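Local coordinates for protein DNA polymerase II large subunit (Pyrococcus horikoshii, PDB 7OEC) that represents an archaeal mini-intein, a protein segment that normally cuts itself out of a DNA polymerase II precursor by protein splicing and joins the flanking pieces, at residues L12-G17 with D49-S54; H78-E83 with K136-I141; N118-I123 with E163-H168; S38-R43 with I71-T76. The protein carries 2 engineered substitutions. All blocks are in the same frame, centred on the assembly; numbering follows the deposited sequence.

Interaction 1: residues L12-G17 with D49-S54; sequences LVQING and DIKVYS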
loop_
_atom_site.group_PDB
_atom_site.type_symbol
_atom_site.label_atom_id
_atom_site.label_comp_id
_atom_site.label_asym_id
_atom_site.label_seq_id
_atom_site.Cartn_x
_atom_site.Cartn_y
_atom_site.Cartn_z
ATOM N N LEU A 12 0.693 -6.231 4.675
ATOM C CA LEU A 12 1.460 -7.367 5.172
ATOM C C LEU A 12 2.614 -6.888 6.045
ATOM O O LEU A 12 3.471 -6.103 5.609
ATOM C CB LEU A 12 2.006 -8.159 3.998
ATOM C CG LEU A 12 2.704 -9.479 4.309
ATOM C CD1 LEU A 12 1.759 -10.460 4.993
ATOM C CD2 LEU A 12 3.323 -10.071 3.044
ATOM N N VAL A 13 2.603 -7.338 7.296
ATOM C CA VAL A 13 3.565 -6.960 8.308
ATOM C C VAL A 13 4.061 -8.217 9.013
ATOM O O VAL A 13 3.533 -9.318 8.850
ATOM C CB VAL A 13 2.969 -5.974 9.340
ATOM C CG1 VAL A 13 2.625 -4.634 8.636
ATOM C CG2 VAL A 13 1.764 -6.530 10.071
ATOM N N GLN A 14 5.121 -8.033 9.776
ATOM C CA GLN A 14 5.650 -9.050 10.659
ATOM C C GLN A 14 5.534 -8.490 12.065
ATOM O O GLN A 14 6.150 -7.459 12.368
ATOM C CB GLN A 14 7.116 -9.311 10.345
ATOM C CG GLN A 14 7.558 -10.539 11.093
ATOM C CD GLN A 14 8.997 -10.750 11.027
ATOM O OE1 GLN A 14 9.437 -11.726 10.439
ATOM N NE2 GLN A 14 9.772 -9.843 11.634
ATOM N N ILE A 15 4.723 -9.127 12.906
ATOM C CA ILE A 15 4.514 -8.656 14.273
ATOM C C ILE A 15 5.091 -9.703 15.210
ATOM O O ILE A 15 4.677 -10.872 15.177
ATOM C CB ILE A 15 3.037 -8.375 14.599
ATOM C CG1 ILE A 15 2.477 -7.268 13.689
ATOM C CG2 ILE A 15 2.942 -7.981 16.076
ATOM C CD1 ILE A 15 1.058 -6.977 13.875
ATOM N N ASN A 16 6.095 -9.308 15.982
ATOM C CA ASN A 16 6.759 -10.212 16.903
ATOM C C ASN A 16 7.131 -11.528 16.214
ATOM O O ASN A 16 6.906 -12.625 16.737
ATOM C CB ASN A 16 5.911 -10.494 18.143
ATOM C CG ASN A 16 5.727 -9.291 19.051
ATOM O OD1 ASN A 16 4.613 -8.744 19.199
ATOM N ND2 ASN A 16 6.783 -8.933 19.739
ATOM N N GLY A 17 7.712 -11.405 15.023
ATOM C CA GLY A 17 8.192 -12.534 14.262
ATOM C C GLY A 17 7.160 -13.317 13.468
ATOM O O GLY A 17 7.551 -14.285 12.808
ATOM N N ASP A 49 6.579 -5.154 18.426
ATOM C CA ASP A 49 7.766 -5.235 17.572
ATOM C C ASP A 49 7.294 -5.541 16.158
ATOM O O ASP A 49 6.765 -6.623 15.897
ATOM C CB ASP A 49 8.739 -6.301 18.070
ATOM C CG ASP A 49 9.493 -5.881 19.388
ATOM O OD1 ASP A 49 9.805 -4.670 19.572
ATOM O OD2 ASP A 49 9.775 -6.765 20.248
ATOM N N ILE A 50 7.403 -4.575 15.259
ATOM C CA ILE A 50 6.717 -4.650 13.973
ATOM C C ILE A 50 7.676 -4.236 12.871
ATOM O O ILE A 50 8.514 -3.342 13.051
ATOM C CB ILE A 50 5.399 -3.822 13.972
ATOM C CG1 ILE A 50 4.622 -4.079 12.651
ATOM C CG2 ILE A 50 5.652 -2.300 14.285
ATOM C CD1 ILE A 50 3.214 -3.647 12.648
ATOM N N LYS A 51 7.595 -4.962 11.759
ATOM C CA LYS A 51 8.267 -4.606 10.526
ATOM C C LYS A 51 7.257 -4.734 9.393
ATOM O O LYS A 51 6.248 -5.430 9.509
ATOM C CB LYS A 51 9.487 -5.502 10.306
ATOM C CG LYS A 51 10.659 -5.236 11.248
ATOM C CD LYS A 51 11.743 -6.206 10.936
ATOM C CE LYS A 51 12.882 -6.129 11.932
ATOM N NZ LYS A 51 13.218 -4.721 12.293
ATOM N N VAL A 52 7.499 -4.028 8.307
ATOM C CA VAL A 52 6.623 -4.092 7.151
ATOM C C VAL A 52 7.320 -4.878 6.057
ATOM O O VAL A 52 8.545 -4.799 5.894
ATOM C CB VAL A 52 6.194 -2.676 6.721
ATOM C CG1 VAL A 52 7.351 -1.840 6.189
ATOM C CG2 VAL A 52 5.109 -2.771 5.682
ATOM N N TYR A 53 6.558 -5.693 5.337
ATOM C CA TYR A 53 7.127 -6.343 4.170
ATOM C C TYR A 53 7.114 -5.408 2.966
ATOM O O TYR A 53 6.117 -4.760 2.640
ATOM C CB TYR A 53 6.334 -7.587 3.848
ATOM C CG TYR A 53 6.598 -8.783 4.749
ATOM C CD1 TYR A 53 7.566 -9.700 4.427
ATOM C CD2 TYR A 53 5.848 -9.011 5.873
ATOM C CE1 TYR A 53 7.781 -10.790 5.188
ATOM C CE2 TYR A 53 6.053 -10.117 6.660
ATOM C CZ TYR A 53 7.030 -11.006 6.309
ATOM O OH TYR A 53 7.310 -12.142 7.024
ATOM N N SER A 54 8.240 -5.330 2.316
ATOM C CA SER A 54 8.409 -4.472 1.159
ATOM C C SER A 54 8.913 -5.317 0.006
ATOM O O SER A 54 9.285 -6.472 0.157
ATOM C CB SER A 54 9.417 -3.329 1.396
ATOM O OG SER A 54 8.971 -2.426 2.373
HETATM O O HOH W 1 3.592 -4.566 3.244
#
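Backbone hydrogen bonds pair Leu12-Asn16 with Asp49-Tyr53 as antiparallel neighbours. Gln14 and Lys51 form a hydrogen-bonded pair, Gln14 N reaching Lys51 O at 2.8 Å while Lys51 N returns to Gln14 O. Tyr53 N binds Leu12 O, and a water bridges Leu12 O to Tyr53 O. At the other end Asn16 N gives Asp49 O a nearly straight bond (174° at the hydrogen), carrying the pairing just past the strand.

The apolar contacts gather on the face of Val13, Ile15, Ile50 and Val52, where branched residues suit extended backbone. Ile50 holds CG1 anti to its backbone N (chi1 -173°), alongside Ile15. Ile50 CD1, at the end of that branch, rests 3.8 Å from Ile15 CG1 and also touches Val13 CB.

An aromatic contact completes the join. Leu12 CG lies 3.5 Å from Tyr53 CD2, and Leu12 CD2 makes an off-centre CH-pi contact with the ring, a greasy surface well matched to leucine. Val13 O sits at the ring's edge, 3.4 Å from Tyr53 CE2.

Lys51 sends its ammonium to a salt bridge with Asp66. Strand 10-15 lies between strands 18-23 and 50-56, and strand 61-74 flanks 50-56 on its far side.

Interaction 2: residues H78-E83 with K136-I141; sequences HLIRFE and KKIEFI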
loop_
_atom_site.group_PDB
_atom_site.type_symbol
_atom_site.label_atom_id
_atom_site.label_comp_id
_atom_site.label_asym_id
_atom_site.label_seq_id
_atom_site.Cartn_x
_atom_site.Cartn_y
_atom_site.Cartn_z
ATOM N N HIS A 78 -10.847 12.262 -4.189
ATOM C CA HIS A 78 -11.477 11.028 -4.554
ATOM C C HIS A 78 -10.463 9.916 -4.423
ATOM O O HIS A 78 -9.241 10.112 -4.380
ATOM C CB HIS A 78 -11.894 11.077 -6.013
ATOM C CG HIS A 78 -13.097 11.916 -6.270
ATOM N ND1 HIS A 78 -13.257 13.181 -5.745
ATOM C CD2 HIS A 78 -14.220 11.656 -6.980
ATOM C CE1 HIS A 78 -14.432 13.660 -6.111
ATOM N NE2 HIS A 78 -15.013 12.775 -6.903
ATOM N N LEU A 79 -10.983 8.739 -4.352
ATOM C CA LEU A 79 -10.118 7.601 -4.472
ATOM C C LEU A 79 -10.293 7.015 -5.857
ATOM O O LEU A 79 -11.271 7.274 -6.561
ATOM C CB LEU A 79 -10.494 6.560 -3.434
ATOM C CG LEU A 79 -10.461 6.944 -1.964
ATOM C CD1 LEU A 79 -11.059 5.786 -1.116
ATOM C CD2 LEU A 79 -9.103 7.213 -1.511
ATOM N N ILE A 80 -9.320 6.205 -6.235
ATOM C CA ILE A 80 -9.394 5.359 -7.411
ATOM C C ILE A 80 -9.332 3.911 -6.945
ATOM O O ILE A 80 -8.478 3.549 -6.127
ATOM C CB ILE A 80 -8.263 5.698 -8.399
ATOM C CG1 ILE A 80 -8.410 7.167 -8.846
ATOM C CG2 ILE A 80 -8.306 4.776 -9.605
ATOM C CD1 ILE A 80 -7.349 7.568 -9.759
ATOM N N ARG A 81 -10.237 3.097 -7.458
ATOM C CA ARG A 81 -10.258 1.674 -7.187
ATOM C C ARG A 81 -9.850 0.925 -8.442
ATOM O O ARG A 81 -10.381 1.166 -9.533
ATOM C CB ARG A 81 -11.657 1.245 -6.757
ATOM C CG ARG A 81 -11.793 -0.247 -6.460
ATOM C CD ARG A 81 -13.219 -0.522 -6.065
ATOM N NE ARG A 81 -13.516 -1.938 -6.018
ATOM C CZ ARG A 81 -13.238 -2.734 -4.998
ATOM N NH1 ARG A 81 -12.622 -2.257 -3.904
ATOM N NH2 ARG A 81 -13.633 -4.009 -5.083
ATOM N N PHE A 82 -8.901 0.030 -8.280
ATOM C CA PHE A 82 -8.425 -0.855 -9.322
ATOM C C PHE A 82 -8.933 -2.252 -9.039
ATOM O O PHE A 82 -8.683 -2.799 -7.958
ATOM C CB PHE A 82 -6.904 -0.859 -9.298
ATOM C CG PHE A 82 -6.321 0.488 -9.516
ATOM C CD1 PHE A 82 -6.283 1.030 -10.786
ATOM C CD2 PHE A 82 -5.861 1.223 -8.453
ATOM C CE1 PHE A 82 -5.806 2.273 -11.006
ATOM C CE2 PHE A 82 -5.293 2.481 -8.656
ATOM C CZ PHE A 82 -5.267 3.016 -9.945
ATOM N N GLU A 83 -9.637 -2.819 -10.002
ATOM C CA GLU A 83 -10.093 -4.192 -9.948
ATOM C C GLU A 83 -9.210 -4.948 -10.900
ATOM O O GLU A 83 -9.091 -4.564 -12.073
ATOM C CB GLU A 83 -11.558 -4.293 -10.385
ATOM C CG GLU A 83 -12.382 -3.357 -9.475
ATOM C CD GLU A 83 -13.863 -3.327 -9.769
ATOM O OE1 GLU A 83 -14.267 -4.018 -10.733
ATOM O OE2 GLU A 83 -14.616 -2.633 -9.021
ATOM N N LYS A 136 -8.361 -4.711 -14.743
ATOM C CA LYS A 136 -9.554 -5.018 -15.521
ATOM C C LYS A 136 -10.546 -3.865 -15.519
ATOM O O LYS A 136 -11.185 -3.583 -16.545
ATOM C CB LYS A 136 -10.214 -6.309 -14.994
ATOM C CG LYS A 136 -11.462 -6.748 -15.791
ATOM C CD LYS A 136 -12.065 -8.073 -15.283
ATOM C CE LYS A 136 -12.536 -7.957 -13.810
ATOM N NZ LYS A 136 -13.473 -6.785 -13.498
ATOM N N LYS A 137 -10.605 -3.129 -14.413
ATOM C CA LYS A 137 -11.559 -2.037 -14.315
ATOM C C LYS A 137 -11.026 -0.994 -13.360
ATOM O O LYS A 137 -10.401 -1.330 -12.361
ATOM C CB LYS A 137 -12.920 -2.506 -13.801
ATOM C CG LYS A 137 -13.975 -1.435 -13.949
ATOM C CD LYS A 137 -15.339 -1.934 -13.467
ATOM C CE LYS A 137 -16.447 -0.875 -13.667
ATOM N NZ LYS A 137 -17.027 -0.866 -15.071
ATOM N N ILE A 138 -11.288 0.266 -13.656
ATOM C CA ILE A 138 -10.869 1.379 -12.825
ATOM C C ILE A 138 -12.097 2.222 -12.529
ATOM O O ILE A 138 -12.877 2.540 -13.437
ATOM C CB ILE A 138 -9.798 2.219 -13.526
ATOM C CG1 ILE A 138 -8.647 1.302 -13.895
ATOM C CG2 ILE A 138 -9.327 3.360 -12.601
ATOM C CD1 ILE A 138 -7.534 2.037 -14.591
ATOM N N GLU A 139 -12.285 2.547 -11.249
ATOM C CA GLU A 139 -13.416 3.340 -10.798
ATOM C C GLU A 139 -12.963 4.539 -9.988
ATOM O O GLU A 139 -12.055 4.425 -9.171
ATOM C CB GLU A 139 -14.313 2.562 -9.820
ATOM C CG GLU A 139 -14.839 1.255 -10.354
ATOM C CD GLU A 139 -15.900 0.692 -9.482
ATOM O OE1 GLU A 139 -15.723 0.657 -8.257
ATOM O OE2 GLU A 139 -16.929 0.309 -10.029
ATOM N N PHE A 140 -13.630 5.651 -10.158
ATOM C CA PHE A 140 -13.413 6.820 -9.318
ATOM C C PHE A 140 -14.465 6.765 -8.228
ATOM O O PHE A 140 -15.650 6.520 -8.505
ATOM C CB PHE A 140 -13.600 8.115 -10.094
ATOM C CG PHE A 140 -12.391 8.567 -10.816
ATOM C CD1 PHE A 140 -12.275 8.367 -12.186
ATOM C CD2 PHE A 140 -11.381 9.224 -10.158
ATOM C CE1 PHE A 140 -11.149 8.786 -12.871
ATOM C CE2 PHE A 140 -10.268 9.655 -10.850
ATOM C CZ PHE A 140 -10.160 9.427 -12.206
ATOM N N ILE A 141 -14.039 6.961 -6.978
ATOM C CA ILE A 141 -14.902 6.766 -5.817
ATOM C C ILE A 141 -14.906 8.038 -4.990
ATOM O O ILE A 141 -13.842 8.585 -4.695
ATOM C CB ILE A 141 -14.436 5.542 -5.008
ATOM C CG1 ILE A 141 -14.640 4.322 -5.922
ATOM C CG2 ILE A 141 -15.155 5.458 -3.652
ATOM C CD1 ILE A 141 -14.203 3.125 -5.288
#
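Glu83 O takes two backbone hydrogen bonds at once, from Lys136 N at 2.8 Å and from Lys137 N at 3.1 Å. Two residues of one strand therefore face a single residue of the other, a classic beta bulge. Lys136 also reaches the same acidic side chain: Lys136 NZ makes a long salt bridge of 4.0 Å with Glu83 OE1. The other carboxylate oxygen, Glu83 OE2, receives Arg81 NE at 3.3 Å, in the guanidinium plane, so one glutamate joins two basic groups. Lys137 lays its aliphatic chain beside Glu83, CD being 3.6 Å from OE1.

Beyond the bulge the strands run as regular antiparallel partners inside the four-stranded sheet of the intein splicing domain, with strand 89-93 on the other side of 79-84. Arg81 and Glu139 form a hydrogen-bonded pair, and Arg81 NH1 goes on to a salt bridge with Glu91. Ile141 CD1 crosses the aliphatic part of Arg81, 3.5 Å from its CB and also near CD, a contact that suits an apolar branch. The opposite face is hydrophobic. Ile138 CG1 and CD1 lie alongside the Phe82 ring, while Ile80 CG2 and Ile138 CG2 press together at 3.5 Å, tighter than usual methyl contact.

Interaction 3: residues N118-I123 with E163-H168; sequences NIIIII and ENIVTH
Asn164 and Ile165 form a G1 beta bulge against strand 158-161, and the same two residues meet Ile122 and Ile123. Asn164 has the left-handed backbone conformation such a bulge needs (phi 65°), which asparagine tolerates better than most side chains. Its side chain serves as well. The CG stands anti to the carbonyl carbon, and ND2 donates to Ile123 O at 2.8 Å, nearly along the C=O axis. Asn164 O in turn accepts from Ile123 N at 2.9 Å, so the end of strand 119-123 is gripped twice by one residue. An alanine here would probably leave Ile123 O without this amide donor and the strand end freer to shift.

Further on, Val166 N binds Ile121 O in an almost straight bond of 174°. Where the strands part, a water takes over: it accepts from Ile121 N and donates to Val166 O. Branched side chains fill the buried space between. Val166 CG2 meets Ile123 CG1 at 3.7 Å, and Ile165 divides its branches, CG2 touching Ile120 CG2 at 3.7 Å while CG1 touches Ile122 CG2.

Strand 119-123 also pairs with strand 130-141. A single bridge, Ile122 with Ile165, ties the four-stranded sheet to strand 165-168, the last strand of the Hedgehog/intein (HINT) fold, which in inteins leads to the C-terminal splice junction.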
loop_
_atom_site.group_PDB
_atom_site.type_symbol
_atom_site.label_atom_id
_atom_site.label_comp_id
_atom_site.label_asym_id
_atom_site.label_seq_id
_atom_site.Cartn_x
_atom_site.Cartn_y
_atom_site.Cartn_z
ATOM N N ASN A 118 -2.940 -2.452 -17.817
ATOM C CA ASN A 118 -1.634 -2.371 -17.176
ATOM C C ASN A 118 -1.476 -3.575 -16.239
ATOM O O ASN A 118 -2.459 -4.101 -15.701
ATOM C CB ASN A 118 -1.464 -1.083 -16.345
ATOM C CG ASN A 118 -1.310 0.183 -17.175
ATOM O OD1 ASN A 118 -1.281 1.269 -16.597
ATOM N ND2 ASN A 118 -1.222 0.067 -18.503
ATOM N N ILE A 119 -0.231 -3.997 -16.013
ATOM C CA ILE A 119 0.058 -5.170 -15.183
ATOM C C ILE A 119 0.440 -4.750 -13.765
ATOM O O ILE A 119 1.334 -3.921 -13.572
ATOM C CB ILE A 119 1.180 -6.020 -15.807
ATOM C CG1 ILE A 119 0.756 -6.503 -17.195
ATOM C CG2 ILE A 119 1.608 -7.171 -14.883
ATOM C CD1 ILE A 119 -0.418 -7.445 -17.223
ATOM N N ILE A 120 -0.166 -5.414 -12.780
ATOM C CA ILE A 120 0.170 -5.306 -11.364
ATOM C C ILE A 120 0.816 -6.618 -10.937
ATOM O O ILE A 120 0.455 -7.690 -11.442
ATOM C CB ILE A 120 -1.121 -5.058 -10.549
ATOM C CG1 ILE A 120 -1.820 -3.784 -10.973
ATOM C CG2 ILE A 120 -0.875 -5.105 -9.069
ATOM C CD1 ILE A 120 -1.081 -2.544 -10.624
ATOM N N ILE A 121 1.787 -6.547 -10.027
ATOM C CA ILE A 121 2.467 -7.728 -9.515
ATOM C C ILE A 121 1.834 -8.111 -8.189
ATOM O O ILE A 121 1.679 -7.272 -7.295
ATOM C CB ILE A 121 3.985 -7.472 -9.368
ATOM C CG1 ILE A 121 4.596 -7.128 -10.731
ATOM C CG2 ILE A 121 4.684 -8.614 -8.666
ATOM C CD1 ILE A 121 4.373 -8.160 -11.782
ATOM N N ILE A 122 1.531 -9.391 -8.040
ATOM C CA ILE A 122 1.155 -9.956 -6.758
ATOM C C ILE A 122 2.200 -10.995 -6.353
ATOM O O ILE A 122 2.883 -11.577 -7.194
ATOM C CB ILE A 122 -0.255 -10.543 -6.859
ATOM C CG1 ILE A 122 -0.273 -11.629 -7.884
ATOM C CG2 ILE A 122 -1.354 -9.404 -7.193
ATOM C CD1 ILE A 122 -1.568 -12.409 -7.850
ATOM N N ILE A 123 2.329 -11.236 -5.047
ATOM C CA ILE A 123 3.315 -12.172 -4.504
ATOM C C ILE A 123 2.607 -13.413 -3.976
ATOM O O ILE A 123 1.651 -13.305 -3.203
ATOM C CB ILE A 123 4.082 -11.529 -3.343
ATOM C CG1 ILE A 123 4.762 -10.252 -3.807
ATOM C CG2 ILE A 123 5.121 -12.422 -2.818
ATOM C CD1 ILE A 123 5.691 -10.459 -4.953
ATOM N N GLU A 163 -4.829 -8.379 -1.360
ATOM C CA GLU A 163 -4.504 -9.732 -1.801
ATOM C C GLU A 163 -3.116 -9.740 -2.436
ATOM O O GLU A 163 -2.934 -9.998 -3.631
ATOM C CB GLU A 163 -5.561 -10.239 -2.770
ATOM C CG GLU A 163 -6.971 -10.179 -2.167
ATOM C CD GLU A 163 -7.795 -8.935 -2.576
ATOM O OE1 GLU A 163 -7.204 -7.915 -2.996
ATOM O OE2 GLU A 163 -9.067 -8.995 -2.481
ATOM N N ASN A 164 -2.121 -9.449 -1.592
ATOM C CA ASN A 164 -0.712 -9.670 -1.925
ATOM C C ASN A 164 -0.225 -8.789 -3.090
ATOM O O ASN A 164 0.686 -9.164 -3.831
ATOM C CB ASN A 164 -0.425 -11.159 -2.177
ATOM C CG ASN A 164 -0.690 -12.046 -0.978
ATOM O OD1 ASN A 164 -1.266 -11.668 0.021
ATOM N ND2 ASN A 164 -0.250 -13.244 -1.095
ATOM N N ILE A 165 -0.746 -7.559 -3.167
ATOM C CA ILE A 165 -0.480 -6.636 -4.266
ATOM C C ILE A 165 0.732 -5.775 -3.952
ATOM O O ILE A 165 0.761 -5.093 -2.930
ATOM C CB ILE A 165 -1.715 -5.761 -4.525
ATOM C CG1 ILE A 165 -2.860 -6.611 -5.066
ATOM C CG2 ILE A 165 -1.365 -4.642 -5.473
ATOM C CD1 ILE A 165 -4.224 -5.997 -4.811
ATOM N N VAL A 166 1.712 -5.748 -4.847
ATOM C CA VAL A 166 2.881 -4.894 -4.650
ATOM C C VAL A 166 2.534 -3.481 -5.097
ATOM O O VAL A 166 2.091 -3.276 -6.235
ATOM C CB VAL A 166 4.083 -5.415 -5.450
ATOM C CG1 VAL A 166 5.303 -4.450 -5.323
ATOM C CG2 VAL A 166 4.469 -6.782 -4.974
ATOM N N THR A 167 2.763 -2.499 -4.232
ATOM C CA THR A 167 2.530 -1.121 -4.642
ATOM C C THR A 167 3.486 -0.197 -3.898
ATOM O O THR A 167 4.313 -0.627 -3.095
ATOM C CB THR A 167 1.050 -0.719 -4.540
ATOM O OG1 THR A 167 0.821 0.495 -5.293
ATOM C CG2 THR A 167 0.701 -0.475 -3.156
ATOM N N HIS A 168 3.400 1.076 -4.223
ATOM C CA HIS A 168 4.209 2.085 -3.577
ATOM C C HIS A 168 3.539 2.479 -2.276
ATOM O O HIS A 168 2.305 2.527 -2.204
ATOM C CB HIS A 168 4.331 3.302 -4.489
ATOM C CG HIS A 168 5.467 4.213 -4.116
ATOM N ND1 HIS A 168 5.381 5.123 -3.084
ATOM C CD2 HIS A 168 6.724 4.345 -4.619
ATOM C CE1 HIS A 168 6.524 5.780 -2.976
ATOM N NE2 HIS A 168 7.347 5.347 -3.912
HETATM O O HOH W 2 2.706 -3.956 -8.947
#

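Interaction 4: residues S38-R43 with I71-T76; sequences SMVYVR and IKAPAT. With SO4 (sulfate ion), chain B.
The Tyr41 ring has Lys72 O in its plane at the edge, 3.7 Å from CD2, and it stacks with the ring of Tyr36. It stands on an antiparallel strand pair, 40-43 with 61-74, in the larger sheet of the intein splicing domain. Over a face, Lys72 NZ stands 5.9 Å from the ring centroid, at most a weak attraction; the same lysine makes a cation-pi contact with Phe147. The Arg43 guanidinium is met at its edge by a sulfate ion, probably an incidental guest from the crystallisation liquor. Arg43 NH2 bonds to sulfate O1 at 2.8 Å, and NH1 bonds to sulfate O2 at a longer 3.3 Å.

Within these segments Tyr41 and Lys72 are the hydrogen-bonded pair: Tyr41 N reaches Lys72 O at 2.8 Å, and Lys72 N reaches Tyr41 O. On the other side of the strands, Val42 CG2 lies alongside Ile71 CG1, and Val40 CG1 meets the small Ala73 CB at 3.8 Å.

Arginine suits its place because it has several N-H groups to share: NE forms a salt bridge with Glu34, and NH1 also makes weak hydrogen bonds to Phe31 O and Tyr28 O. An alanine in its place would probably leave Glu34 without this basic mate and the sulfate without both of these bonds.

The pairing stops at Pro74, which has no N-H to offer; instead its ring carbon CD abuts Met39 O at 3.1 Å.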
loop_
_atom_site.group_PDB
_atom_site.type_symbol
_atom_site.label_atom_id
_atom_site.label_comp_id
_atom_site.label_asym_id
_atom_site.label_seq_id
_atom_site.Cartn_x
_atom_site.Cartn_y
_atom_site.Cartn_z
ATOM N N SER A 38 0.211 20.418 11.187
ATOM C CA SER A 38 0.040 20.640 9.762
ATOM C C SER A 38 -1.075 19.778 9.210
ATOM O O SER A 38 -0.968 19.176 8.137
ATOM C CB SER A 38 1.339 20.399 9.015
ATOM O OG SER A 38 2.326 21.269 9.555
ATOM N N MET A 39 -2.155 19.729 9.972
ATOM C CA MET A 39 -3.405 19.104 9.605
ATOM C C MET A 39 -3.350 17.601 9.503
ATOM O O MET A 39 -4.298 17.022 8.978
ATOM C CB MET A 39 -3.950 19.650 8.291
ATOM C CG MET A 39 -4.340 21.072 8.468
ATOM S SD MET A 39 -4.987 21.819 6.958
ATOM C CE MET A 39 -3.470 22.147 6.036
ATOM N N VAL A 40 -2.292 16.954 9.994
ATOM C CA VAL A 40 -2.245 15.505 9.969
ATOM C C VAL A 40 -1.795 14.974 11.319
ATOM O O VAL A 40 -1.081 15.641 12.081
ATOM C CB VAL A 40 -1.344 14.936 8.868
ATOM C CG1 VAL A 40 -1.742 15.450 7.492
ATOM C CG2 VAL A 40 0.028 15.263 9.162
ATOM N N TYR A 41 -2.199 13.741 11.593
ATOM C CA TYR A 41 -1.829 13.048 12.809
ATOM C C TYR A 41 -0.738 12.049 12.492
ATOM O O TYR A 41 -0.886 11.224 11.593
ATOM C CB TYR A 41 -3.015 12.284 13.376
ATOM C CG TYR A 41 -4.160 13.151 13.828
ATOM C CD1 TYR A 41 -4.183 13.662 15.110
ATOM C CD2 TYR A 41 -5.208 13.486 12.967
ATOM C CE1 TYR A 41 -5.218 14.471 15.541
ATOM C CE2 TYR A 41 -6.238 14.297 13.387
ATOM C CZ TYR A 41 -6.251 14.779 14.691
ATOM O OH TYR A 41 -7.304 15.595 15.130
ATOM N N VAL A 42 0.341 12.115 13.244
ATOM C CA VAL A 42 1.491 11.261 13.033
ATOM C C VAL A 42 1.781 10.510 14.320
ATOM O O VAL A 42 1.862 11.117 15.395
ATOM C CB VAL A 42 2.713 12.092 12.611
ATOM C CG1 VAL A 42 3.906 11.181 12.448
ATOM C CG2 VAL A 42 2.407 12.797 11.343
ATOM N N ARG A 43 1.991 9.199 14.187
ATOM C CA ARG A 43 2.446 8.345 15.275
ATOM C C ARG A 43 3.748 7.653 14.881
ATOM O O ARG A 43 3.885 7.167 13.757
ATOM C CB ARG A 43 1.354 7.324 15.637
ATOM C CG ARG A 43 0.119 7.926 16.160
ATOM C CD ARG A 43 -0.923 6.880 16.513
ATOM N NE ARG A 43 -2.117 7.432 17.124
ATOM C CZ ARG A 43 -3.044 6.695 17.713
ATOM N NH1 ARG A 43 -2.895 5.387 17.778
ATOM N NH2 ARG A 43 -4.116 7.272 18.226
ATOM N N ILE A 71 0.470 7.611 9.575
ATOM C CA ILE A 71 -0.133 8.922 9.415
ATOM C C ILE A 71 -1.622 8.754 9.169
ATOM O O ILE A 71 -2.038 7.885 8.401
ATOM C CB ILE A 71 0.522 9.701 8.254
ATOM C CG1 ILE A 71 2.021 9.804 8.497
ATOM C CG2 ILE A 71 -0.208 11.084 8.069
ATOM C CD1 ILE A 71 2.792 10.249 7.295
ATOM N N LYS A 72 -2.416 9.609 9.797
ATOM C CA LYS A 72 -3.851 9.695 9.578
ATOM C C LYS A 72 -4.143 11.137 9.180
ATOM O O LYS A 72 -3.736 12.071 9.874
ATOM C CB LYS A 72 -4.576 9.327 10.864
ATOM C CG LYS A 72 -6.098 9.477 10.804
ATOM C CD LYS A 72 -6.690 9.091 12.141
ATOM C CE LYS A 72 -8.111 9.525 12.340
ATOM N NZ LYS A 72 -8.599 9.135 13.699
ATOM N N ALA A 73 -4.790 11.313 8.038
ATOM C CA ALA A 73 -5.035 12.631 7.486
ATOM C C ALA A 73 -6.484 12.767 7.056
ATOM O O ALA A 73 -7.130 11.778 6.687
ATOM C CB ALA A 73 -4.173 12.833 6.242
ATOM N N PRO A 74 -7.021 13.983 7.078
ATOM C CA PRO A 74 -8.386 14.161 6.600
ATOM C C PRO A 74 -8.472 13.815 5.131
ATOM O O PRO A 74 -7.568 14.092 4.344
ATOM C CB PRO A 74 -8.658 15.646 6.833
ATOM C CG PRO A 74 -7.394 16.242 7.032
ATOM C CD PRO A 74 -6.465 15.259 7.554
ATOM N N ALA A 75 -9.577 13.199 4.774
ATOM C CA ALA A 75 -9.824 12.832 3.397
ATOM C C ALA A 75 -10.200 14.084 2.606
ATOM O O ALA A 75 -11.024 14.884 3.048
ATOM C CB ALA A 75 -10.954 11.801 3.379
ATOM N N THR A 76 -9.575 14.278 1.459
ATOM C CA THR A 76 -9.936 15.366 0.569
ATOM C C THR A 76 -10.289 14.808 -0.795
ATOM O O THR A 76 -11.400 15.012 -1.307
ATOM C CB THR A 76 -8.736 16.346 0.537
ATOM O OG1 THR A 76 -7.584 15.688 0.004
ATOM C CG2 THR A 76 -8.371 16.825 1.977
HETATM S S SO4 B . -6.216 4.468 19.983
HETATM O O1 SO4 B . -6.030 5.902 19.771
HETATM O O2 SO4 B . -4.999 3.704 19.681
HETATM O O3 SO4 B . -7.285 4.017 19.088
HETATM O O4 SO4 B . -6.539 4.260 21.393
#

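Overall arrangement
All four contacts lie within one intein splicing domain built mainly of strands, with very little helix. Interactions 1 and 4 belong to the larger antiparallel sheet, where strands 50-56 and 61-74 are neighbours, and their segments alternate along the chain; their centres are 23 Å apart. Interaction 2 lies in the four-stranded sheet, which the chain enters directly after interaction 4. Interaction 3 starts from the same sheet, its strand 119-123 lying beside 130-141, with centres 15 Å apart. Interactions 1 and 2 sit on opposite sides of the chain's centre, about 28 Å between centres. Interaction 3 brings the last strand, 165-168, against 119-123, consistent with a fold that holds an intein's C-terminal end in place for splicing.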